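Local coordinates for PBP5 (Haemophilus influenzae, PDB 3A3J), which acts as a D-alanyl-D-alanine carboxypeptidase, removing C-terminal D-alanyl residues from the sugar-peptide precursors of the bacterial cell wall, at residues Phe250-Phe256 and Lys292-Val298; Gly210-Val214 and Pro233-Glu239; Ser66-Phe72 and Asn101-Ala106. One frame throughout, in Å; residues are numbered along the deposited sequence.

Overall arrangement
The three contacts range from exposed to buried and differ in chemistry accordingly. Contact 1, at the surface, is largely polar: two hydrogen bonds from loop amides combine with packing on a phenylalanine ring. Contact 2, partly buried, joins a strand to a helix start through aromatic and aliphatic packing and an arginine that also holds a sulfate. Contact 3 is buried and has no hydrogen bond between its segments, a loop pressing on a helix beside the active site. Contacts 1 and 2 use the two ends of helix 235-252, with centres about 30 Å apart, whereas contacts 1 and 3 lie on opposite sides of the chain's centre, with centres about 47 Å apart.

Contact 1 (Phe250-Phe256 and Lys292-Val298); sequences FANFETF and KGKQSEV
The ring of Phe256 (chi1 77°, p) is overlapped on one face by the extended side chain of Gln295 (t, t), whose CG sits 3.7 Å from the ring centroid and only 8° off the normal, a CH-pi contact; Phe256 CZ also meets Val298 CG2 at 3.5 Å. Helix gives way directly to strand at Phe253; segment 292-298 is a loop closing in a type I turn from Gln295 to Val298. In register, the CA atoms of Phe253 and Lys292 lie 4.2 Å apart, where Lys292 N donates to Asn252 O at 3.1 Å. Lys292 CE lies 3.2 Å from both Phe250 O and Ala251 O at the helix end. Glu254 (p, t) points across, and its OE1 accepts from Gly293 N (phi/psi 80/-17) at 3.1 Å. Strand 253-259 pairs antiparallel with strand 286-291, and the Lys292-Asn252 bond extends this pairing by one step before the loop leaves it, at the junction between the carboxypeptidase domain's last helix and the beta-rich C-terminal domain of PBP5.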
loop_
_atom_site.group_PDB
_atom_site.type_symbol
_atom_site.label_atom_id
_atom_site.label_comp_id
_atom_site.label_asym_id
_atom_site.label_seq_id
_atom_site.Cartn_x
_atom_site.Cartn_y
_atom_site.Cartn_z
ATOM N N PHE A 250 -16.580 1.114 -5.191
ATOM C CA PHE A 250 -16.755 1.380 -6.614
ATOM C C PHE A 250 -18.201 1.831 -6.977
ATOM O O PHE A 250 -18.390 2.516 -7.984
ATOM C CB PHE A 250 -16.404 0.171 -7.462
ATOM C CG PHE A 250 -14.959 -0.229 -7.393
ATOM C CD1 PHE A 250 -13.927 0.699 -7.656
ATOM C CD2 PHE A 250 -14.621 -1.552 -7.099
ATOM C CE1 PHE A 250 -12.591 0.300 -7.601
ATOM C CE2 PHE A 250 -13.314 -1.958 -7.053
ATOM C CZ PHE A 250 -12.292 -1.055 -7.269
ATOM N N ALA A 251 -19.195 1.440 -6.170
ATOM C CA ALA A 251 -20.596 1.828 -6.412
ATOM C C ALA A 251 -20.787 3.290 -6.128
ATOM O O ALA A 251 -21.470 3.972 -6.874
ATOM C CB ALA A 251 -21.580 1.026 -5.528
ATOM N N ASN A 252 -20.180 3.764 -5.037
ATOM C CA ASN A 252 -20.523 5.038 -4.469
ATOM C C ASN A 252 -19.532 6.208 -4.632
ATOM O O ASN A 252 -19.807 7.304 -4.173
ATOM C CB ASN A 252 -20.776 4.849 -2.988
ATOM C CG ASN A 252 -22.077 4.128 -2.713
ATOM O OD1 ASN A 252 -22.134 2.883 -2.652
ATOM N ND2 ASN A 252 -23.140 4.898 -2.542
ATOM N N PHE A 253 -18.368 6.018 -5.234
ATOM C CA PHE A 253 -17.409 7.088 -5.119
ATOM C C PHE A 253 -16.648 7.039 -6.391
ATOM O O PHE A 253 -16.746 6.091 -7.113
ATOM C CB PHE A 253 -16.451 6.843 -3.976
ATOM C CG PHE A 253 -17.050 7.008 -2.586
ATOM C CD1 PHE A 253 -16.971 8.223 -1.919
ATOM C CD2 PHE A 253 -17.615 5.929 -1.938
ATOM C CE1 PHE A 253 -17.493 8.376 -0.613
ATOM C CE2 PHE A 253 -18.141 6.038 -0.642
ATOM C CZ PHE A 253 -18.085 7.272 0.037
ATOM N N GLU A 254 -15.915 8.096 -6.688
ATOM C CA GLU A 254 -15.105 8.116 -7.869
ATOM C C GLU A 254 -13.916 8.961 -7.493
ATOM O O GLU A 254 -13.952 9.686 -6.462
ATOM C CB GLU A 254 -15.852 8.781 -9.019
ATOM C CG GLU A 254 -16.391 10.146 -8.674
ATOM C CD GLU A 254 -17.203 10.728 -9.812
ATOM O OE1 GLU A 254 -17.791 9.930 -10.591
ATOM O OE2 GLU A 254 -17.261 11.981 -9.937
ATOM N N THR A 255 -12.898 8.899 -8.343
ATOM C CA THR A 255 -11.638 9.521 -8.064
ATOM C C THR A 255 -11.171 10.235 -9.317
ATOM O O THR A 255 -11.227 9.717 -10.388
ATOM C CB THR A 255 -10.602 8.458 -7.596
ATOM O OG1 THR A 255 -10.872 8.167 -6.210
ATOM C CG2 THR A 255 -9.159 8.952 -7.760
ATOM N N PHE A 256 -10.743 11.466 -9.200
ATOM C CA PHE A 256 -10.224 12.094 -10.382
ATOM C C PHE A 256 -9.028 12.999 -10.073
ATOM O O PHE A 256 -8.827 13.481 -8.960
ATOM C CB PHE A 256 -11.317 12.822 -11.203
ATOM C CG PHE A 256 -11.744 14.158 -10.627
ATOM C CD1 PHE A 256 -11.295 15.360 -11.203
ATOM C CD2 PHE A 256 -12.610 14.224 -9.540
ATOM C CE1 PHE A 256 -11.694 16.617 -10.688
ATOM C CE2 PHE A 256 -13.003 15.458 -9.017
ATOM C CZ PHE A 256 -12.532 16.660 -9.593
ATOM N N LYS A 292 -19.771 9.558 -6.296
ATOM C CA LYS A 292 -19.871 9.252 -7.719
ATOM C C LYS A 292 -20.856 10.222 -8.397
ATOM O O LYS A 292 -21.798 10.695 -7.771
ATOM C CB LYS A 292 -20.415 7.838 -7.900
ATOM C CG LYS A 292 -19.965 7.155 -9.191
ATOM C CD LYS A 292 -20.880 5.973 -9.482
ATOM C CE LYS A 292 -20.102 4.682 -9.696
ATOM N NZ LYS A 292 -19.263 4.746 -10.929
ATOM N N GLY A 293 -20.647 10.497 -9.672
ATOM C CA GLY A 293 -21.536 11.413 -10.335
ATOM C C GLY A 293 -21.303 12.908 -10.114
ATOM O O GLY A 293 -21.786 13.681 -10.921
ATOM N N LYS A 294 -20.537 13.306 -9.078
ATOM C CA LYS A 294 -20.411 14.705 -8.602
ATOM C C LYS A 294 -19.231 15.540 -9.139
ATOM O O LYS A 294 -18.951 16.661 -8.642
ATOM C CB LYS A 294 -20.312 14.742 -7.070
ATOM C CG LYS A 294 -21.484 14.122 -6.267
ATOM C CD LYS A 294 -22.635 15.097 -5.994
ATOM C CE LYS A 294 -23.958 14.322 -5.936
ATOM N NZ LYS A 294 -25.009 15.018 -5.189
ATOM N N GLN A 295 -18.534 15.031 -10.145
ATOM C CA GLN A 295 -17.368 15.743 -10.612
ATOM C C GLN A 295 -17.619 17.182 -11.090
ATOM O O GLN A 295 -16.833 18.091 -10.759
ATOM C CB GLN A 295 -16.688 14.988 -11.719
ATOM C CG GLN A 295 -15.329 15.589 -11.987
ATOM C CD GLN A 295 -14.508 14.691 -12.886
ATOM O OE1 GLN A 295 -14.864 13.521 -13.104
ATOM N NE2 GLN A 295 -13.408 15.213 -13.401
ATOM N N SER A 296 -18.690 17.346 -11.893
ATOM C CA SER A 296 -19.203 18.648 -12.398
ATOM C C SER A 296 -19.333 19.663 -11.323
ATOM O O SER A 296 -19.005 20.816 -11.527
ATOM C CB SER A 296 -20.615 18.506 -12.956
ATOM O OG SER A 296 -20.647 17.661 -14.092
ATOM N N GLU A 297 -19.872 19.254 -10.193
ATOM C CA GLU A 297 -20.230 20.212 -9.179
ATOM C C GLU A 297 -19.055 20.639 -8.289
ATOM O O GLU A 297 -19.212 21.524 -7.456
ATOM C CB GLU A 297 -21.394 19.667 -8.347
ATOM C CG GLU A 297 -22.605 19.283 -9.216
ATOM C CD GLU A 297 -23.633 18.421 -8.474
ATOM O OE1 GLU A 297 -23.847 18.627 -7.245
ATOM O OE2 GLU A 297 -24.231 17.527 -9.130
ATOM N N VAL A 298 -17.877 20.031 -8.449
ATOM C CA VAL A 298 -16.744 20.458 -7.610
ATOM C C VAL A 298 -16.185 21.810 -8.096
ATOM O O VAL A 298 -16.047 22.027 -9.312
ATOM C CB VAL A 298 -15.605 19.348 -7.487
ATOM C CG1 VAL A 298 -16.055 18.206 -6.583
ATOM C CG2 VAL A 298 -15.192 18.796 -8.843
#

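Contact 2 (Gly210-Val214 and Pro233-Glu239); sequences GYNLV and PTYKGRE. With SO4 (sulfate ion), chain B.
Strand 210-214 is extended throughout, entered at Gly210 with phi/psi 125/-149, where a CB would run into the preceding carbonyl O. Segment 233-239 passes from a loop into helix 235-239, and the axes of strand and helix, roughly parallel, approach to 7.7 Å at a signed crossing angle of -31°. Tyr211 CA lies 5.9 Å from Tyr235 CA and Asn212 CA 6.4 Å from Arg238 CA. Thr234 (p) is the N-cap: its OG1 accepts from Gly237 N at 2.7 Å.

Tyr211 (m) points at the helix start. Tyr235 CB lies over one face of its ring, 3.8 Å from the centroid, in a CH-pi contact. Leu213 (t, p) packs against the next turn, Leu213 CD2 lying 4.0 Å from Arg238 O and 4.1 Å from Glu239 CA. Between them, Arg238 (chi1 80°, p) reaches back toward the strand's Asn212 carbonyl. Its NH1 makes a weak hydrogen bond to Asn212 O at 3.3 Å, and the guanidinium grips a sulfate, probably from the crystallisation liquor, through NH1 to O2 at 3.1 Å and NH2 to O3 at 2.7 Å.

Thr203 OG1, of the Lys202-Thr203-Gly204 sequence that fits the KTG motif of this family, also binds the sulfate; Lys202 is a substrate-binding residue, and Arg238 and Thr203 probably mark the substrate carboxylate pocket. Strand 210-218 runs antiparallel between strands 197-206 and 224-232, with helix 235-252 covering one face of the sheet, while Asn212 points away from that helix and bonds through ND2 to Pro34 O, near Ser36, the active-site serine that forms the acyl-ester intermediate.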
loop_
_atom_site.group_PDB
_atom_site.type_symbol
_atom_site.label_atom_id
_atom_site.label_comp_id
_atom_site.label_asym_id
_atom_site.label_seq_id
_atom_site.Cartn_x
_atom_site.Cartn_y
_atom_site.Cartn_z
ATOM N N GLY A 210 -8.979 -13.743 14.810
ATOM C CA GLY A 210 -9.610 -14.199 13.584
ATOM C C GLY A 210 -8.726 -14.135 12.347
ATOM O O GLY A 210 -7.456 -14.265 12.440
ATOM N N TYR A 211 -9.403 -13.919 11.202
ATOM C CA TYR A 211 -8.851 -13.941 9.854
ATOM C C TYR A 211 -8.707 -12.530 9.246
ATOM O O TYR A 211 -9.516 -11.638 9.515
ATOM C CB TYR A 211 -9.749 -14.758 8.927
ATOM C CG TYR A 211 -9.735 -16.254 9.278
ATOM C CD1 TYR A 211 -8.792 -17.104 8.720
ATOM C CD2 TYR A 211 -10.633 -16.776 10.203
ATOM C CE1 TYR A 211 -8.739 -18.480 9.099
ATOM C CE2 TYR A 211 -10.603 -18.174 10.583
ATOM C CZ TYR A 211 -9.665 -18.987 10.042
ATOM O OH TYR A 211 -9.643 -20.323 10.424
ATOM N N ASN A 212 -7.700 -12.324 8.403
ATOM C CA ASN A 212 -7.521 -10.990 7.907
ATOM C C ASN A 212 -7.145 -11.029 6.447
ATOM O O ASN A 212 -6.765 -12.088 5.896
ATOM C CB ASN A 212 -6.514 -10.200 8.838
ATOM C CG ASN A 212 -5.097 -10.764 8.806
ATOM O OD1 ASN A 212 -4.642 -11.359 7.812
ATOM N ND2 ASN A 212 -4.367 -10.506 9.850
ATOM N N LEU A 213 -7.330 -9.930 5.750
ATOM C CA LEU A 213 -7.013 -9.964 4.332
ATOM C C LEU A 213 -6.780 -8.549 3.888
ATOM O O LEU A 213 -7.458 -7.676 4.328
ATOM C CB LEU A 213 -8.225 -10.523 3.546
ATOM C CG LEU A 213 -8.285 -10.377 2.015
ATOM C CD1 LEU A 213 -7.137 -11.039 1.351
ATOM C CD2 LEU A 213 -9.646 -10.815 1.318
ATOM N N VAL A 214 -5.824 -8.333 3.002
ATOM C CA VAL A 214 -5.608 -7.071 2.384
ATOM C C VAL A 214 -5.917 -7.255 0.913
ATOM O O VAL A 214 -5.318 -8.084 0.266
ATOM C CB VAL A 214 -4.126 -6.624 2.600
ATOM C CG1 VAL A 214 -3.855 -5.315 1.831
ATOM C CG2 VAL A 214 -3.950 -6.347 4.052
ATOM N N PRO A 233 -14.421 -13.576 11.704
ATOM C CA PRO A 233 -14.555 -14.936 12.285
ATOM C C PRO A 233 -14.244 -16.101 11.328
ATOM O O PRO A 233 -13.792 -17.135 11.799
ATOM C CB PRO A 233 -16.018 -14.978 12.800
ATOM C CG PRO A 233 -16.304 -13.528 13.135
ATOM C CD PRO A 233 -15.639 -12.760 11.949
ATOM N N THR A 234 -14.419 -15.955 10.020
ATOM C CA THR A 234 -14.321 -17.142 9.167
ATOM C C THR A 234 -13.494 -16.800 7.961
ATOM O O THR A 234 -13.446 -15.644 7.535
ATOM C CB THR A 234 -15.753 -17.667 8.685
ATOM O OG1 THR A 234 -16.278 -16.754 7.715
ATOM C CG2 THR A 234 -16.735 -17.728 9.849
ATOM N N TYR A 235 -12.813 -17.779 7.414
ATOM C CA TYR A 235 -11.934 -17.482 6.290
ATOM C C TYR A 235 -12.656 -17.265 4.964
ATOM O O TYR A 235 -12.122 -16.622 4.044
ATOM C CB TYR A 235 -10.850 -18.552 6.109
ATOM C CG TYR A 235 -11.350 -19.876 5.576
ATOM C CD1 TYR A 235 -11.555 -20.054 4.220
ATOM C CD2 TYR A 235 -11.611 -20.944 6.427
ATOM C CE1 TYR A 235 -11.987 -21.267 3.709
ATOM C CE2 TYR A 235 -12.045 -22.186 5.915
ATOM C CZ TYR A 235 -12.224 -22.320 4.549
ATOM O OH TYR A 235 -12.619 -23.508 3.987
ATOM N N LYS A 236 -13.841 -17.838 4.825
ATOM C CA LYS A 236 -14.708 -17.383 3.745
ATOM C C LYS A 236 -15.285 -16.012 4.015
ATOM O O LYS A 236 -15.411 -15.216 3.099
ATOM C CB LYS A 236 -15.801 -18.426 3.460
ATOM C CG LYS A 236 -15.224 -19.662 2.764
ATOM C CD LYS A 236 -16.297 -20.796 2.727
ATOM C CE LYS A 236 -15.671 -22.174 2.448
ATOM N NZ LYS A 236 -16.808 -23.117 2.243
ATOM N N GLY A 237 -15.671 -15.731 5.263
ATOM C CA GLY A 237 -16.230 -14.395 5.605
ATOM C C GLY A 237 -15.326 -13.220 5.217
ATOM O O GLY A 237 -15.795 -12.090 4.879
ATOM N N ARG A 238 -14.007 -13.462 5.215
ATOM C CA ARG A 238 -13.087 -12.350 5.000
ATOM C C ARG A 238 -13.138 -11.921 3.537
ATOM O O ARG A 238 -13.110 -10.712 3.223
ATOM C CB ARG A 238 -11.662 -12.679 5.498
ATOM C CG ARG A 238 -10.885 -13.521 4.503
ATOM C CD ARG A 238 -9.570 -13.944 5.057
ATOM N NE ARG A 238 -9.032 -15.074 4.282
ATOM C CZ ARG A 238 -7.949 -15.731 4.644
ATOM N NH1 ARG A 238 -7.287 -15.338 5.730
ATOM N NH2 ARG A 238 -7.518 -16.768 3.943
ATOM N N GLU A 239 -13.252 -12.883 2.628
ATOM C CA GLU A 239 -13.424 -12.476 1.240
ATOM C C GLU A 239 -14.775 -11.799 0.954
ATOM O O GLU A 239 -14.859 -10.845 0.137
ATOM C CB GLU A 239 -13.232 -13.680 0.289
ATOM C CG GLU A 239 -11.872 -14.371 0.458
ATOM C CD GLU A 239 -11.830 -15.693 -0.298
ATOM O OE1 GLU A 239 -12.755 -15.959 -1.118
ATOM O OE2 GLU A 239 -10.854 -16.430 -0.152
HETATM S S SO4 B . -4.251 -17.888 5.352
HETATM O O1 SO4 B . -3.108 -17.199 4.739
HETATM O O2 SO4 B . -4.902 -17.223 6.480
HETATM O O3 SO4 B . -5.129 -18.033 4.210
HETATM O O4 SO4 B . -3.821 -19.167 6.033
#

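Contact 3 (Ser66-Phe72 and Asn101-Ala106); sequences SAWGRNF and NDATVA
Helix 101-112 begins this contact with Asn101 (m), whose CB lies over one face of the Phe72 ring, 3.9 Å from its centroid and 26° off the normal, a CH-pi contact. The amide beyond is hydrogen-bonded through ND2 to Ser75 OG and, weakly, through OD1 to Lys39 NZ, the proton acceptor of the active site. Asp102 comes next, with its CA 4.9 Å from that of Ala67, the closest CA pair in register. Its CA meets Phe72 CE2 at 3.4 Å and its CB rests 3.1 Å from Ala67 O, while Gly69 CA approaches OD2 at 3.6 Å. The carboxylate (chi1 48°, p) accepts from Ala103 N within its own helix, OD1 to N 2.7 Å, and from the amides of Met78 and Leu80. With the active-site Ser99, Asn101 fits the SxN motif of penicillin-binding proteins, so the loop 66-72 packs against the helix that carries this motif's asparagine. That loop folds into a short 3-10 turn at 69-71, closed by Asn71 N to Trp68 O at 2.9 Å and Phe72 N to Gly69 O at 2.8 Å. One turn along the helix, Val105 (t) reaches the ring edge with CG2, 3.7 Å from Phe72 CZ, and sets CG1 3.4 Å from Ser66 O. Ala106 CB finally meets Ala67 CB at 3.6 Å, and the Ala106 side chain also touches Leu91 of helix 88-98.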
loop_
_atom_site.group_PDB
_atom_site.type_symbol
_atom_site.label_atom_id
_atom_site.label_comp_id
_atom_site.label_asym_id
_atom_site.label_seq_id
_atom_site.Cartn_x
_atom_site.Cartn_y
_atom_site.Cartn_z
ATOM N N SER A 66 18.280 -23.312 9.325
ATOM C CA SER A 66 17.293 -22.309 9.856
ATOM C C SER A 66 16.226 -21.997 8.781
ATOM O O SER A 66 15.115 -21.693 9.100
ATOM C CB SER A 66 17.954 -21.021 10.358
ATOM O OG SER A 66 18.582 -20.431 9.234
ATOM N N ALA A 67 16.560 -22.151 7.510
ATOM C CA ALA A 67 15.578 -22.005 6.433
ATOM C C ALA A 67 14.827 -23.318 6.071
ATOM O O ALA A 67 13.885 -23.312 5.288
ATOM C CB ALA A 67 16.261 -21.366 5.157
ATOM N N TRP A 68 15.227 -24.423 6.686
ATOM C CA TRP A 68 14.720 -25.748 6.378
ATOM C C TRP A 68 13.232 -25.908 6.646
ATOM O O TRP A 68 12.788 -25.650 7.727
ATOM C CB TRP A 68 15.537 -26.737 7.230
ATOM C CG TRP A 68 15.318 -28.210 7.011
ATOM C CD1 TRP A 68 14.639 -28.845 5.985
ATOM C CD2 TRP A 68 15.830 -29.245 7.861
ATOM N NE1 TRP A 68 14.700 -30.211 6.170
ATOM C CE2 TRP A 68 15.423 -30.472 7.316
ATOM C CE3 TRP A 68 16.618 -29.240 9.025
ATOM C CZ2 TRP A 68 15.795 -31.703 7.893
ATOM C CZ3 TRP A 68 16.976 -30.476 9.607
ATOM C CH2 TRP A 68 16.566 -31.671 9.032
ATOM N N GLY A 69 12.446 -26.363 5.681
ATOM C CA GLY A 69 11.000 -26.554 5.939
ATOM C C GLY A 69 10.691 -27.230 7.270
ATOM O O GLY A 69 9.700 -26.879 7.945
ATOM N N ARG A 70 11.554 -28.167 7.705
ATOM C CA ARG A 70 11.289 -28.846 8.961
ATOM C C ARG A 70 11.093 -27.924 10.146
ATOM O O ARG A 70 10.394 -28.298 11.074
ATOM C CB ARG A 70 12.314 -29.927 9.332
ATOM C CG ARG A 70 11.840 -30.620 10.597
ATOM C CD ARG A 70 12.771 -31.661 11.139
ATOM N NE ARG A 70 13.983 -31.059 11.708
ATOM C CZ ARG A 70 15.008 -31.791 12.132
ATOM N NH1 ARG A 70 16.086 -31.197 12.603
ATOM N NH2 ARG A 70 14.937 -33.131 12.097
ATOM N N ASN A 71 11.681 -26.731 10.172
ATOM C CA ASN A 71 11.386 -25.889 11.336
ATOM C C ASN A 71 10.060 -25.180 11.312
ATOM O O ASN A 71 9.869 -24.336 12.131
ATOM C CB ASN A 71 12.410 -24.760 11.475
ATOM C CG ASN A 71 13.822 -25.247 11.317
ATOM O OD1 ASN A 71 14.214 -26.336 11.854
ATOM N ND2 ASN A 71 14.605 -24.492 10.534
ATOM N N PHE A 72 9.191 -25.445 10.350
ATOM C CA PHE A 72 7.919 -24.754 10.298
ATOM C C PHE A 72 6.852 -25.816 10.160
ATOM O O PHE A 72 6.174 -25.926 9.114
ATOM C CB PHE A 72 7.941 -23.814 9.104
ATOM C CG PHE A 72 8.998 -22.765 9.230
ATOM C CD1 PHE A 72 8.845 -21.740 10.112
ATOM C CD2 PHE A 72 10.190 -22.860 8.534
ATOM C CE1 PHE A 72 9.862 -20.729 10.248
ATOM C CE2 PHE A 72 11.216 -21.878 8.695
ATOM C CZ PHE A 72 11.033 -20.822 9.539
ATOM N N ASN A 101 6.907 -19.739 5.165
ATOM C CA ASN A 101 7.693 -19.276 6.367
ATOM C C ASN A 101 9.210 -19.541 6.273
ATOM O O ASN A 101 10.073 -18.712 6.701
ATOM C CB ASN A 101 7.098 -19.811 7.661
ATOM C CG ASN A 101 5.846 -19.073 8.022
ATOM O OD1 ASN A 101 5.651 -17.944 7.575
ATOM N ND2 ASN A 101 4.977 -19.689 8.790
ATOM N N ASP A 102 9.497 -20.698 5.677
ATOM C CA ASP A 102 10.853 -21.136 5.438
ATOM C C ASP A 102 11.441 -20.202 4.402
ATOM O O ASP A 102 12.585 -19.746 4.551
ATOM C CB ASP A 102 10.893 -22.636 4.969
ATOM C CG ASP A 102 9.879 -22.958 3.837
ATOM O OD1 ASP A 102 9.158 -22.036 3.312
ATOM O OD2 ASP A 102 9.821 -24.162 3.473
ATOM N N ALA A 103 10.665 -19.852 3.380
ATOM C CA ALA A 103 11.182 -18.885 2.371
ATOM C C ALA A 103 11.509 -17.529 2.950
ATOM O O ALA A 103 12.411 -16.893 2.443
ATOM C CB ALA A 103 10.192 -18.670 1.255
ATOM N N THR A 104 10.784 -17.063 3.978
ATOM C CA THR A 104 11.079 -15.745 4.455
ATOM C C THR A 104 12.433 -15.706 5.258
ATOM O O THR A 104 13.214 -14.703 5.216
ATOM C CB THR A 104 9.991 -15.195 5.333
ATOM O OG1 THR A 104 9.934 -15.962 6.505
ATOM C CG2 THR A 104 8.650 -15.230 4.686
ATOM N N VAL A 105 12.671 -16.762 6.036
ATOM C CA VAL A 105 13.919 -16.897 6.759
ATOM C C VAL A 105 15.055 -16.998 5.750
ATOM O O VAL A 105 16.056 -16.260 5.867
ATOM C CB VAL A 105 13.874 -18.118 7.668
ATOM C CG1 VAL A 105 15.287 -18.488 8.108
ATOM C CG2 VAL A 105 12.984 -17.779 8.880
ATOM N N ALA A 106 14.895 -17.852 4.723
ATOM C CA ALA A 106 15.915 -17.918 3.710
ATOM C C ALA A 106 16.232 -16.538 3.119
ATOM O O ALA A 106 17.440 -16.218 2.878
ATOM C CB ALA A 106 15.558 -18.844 2.615
#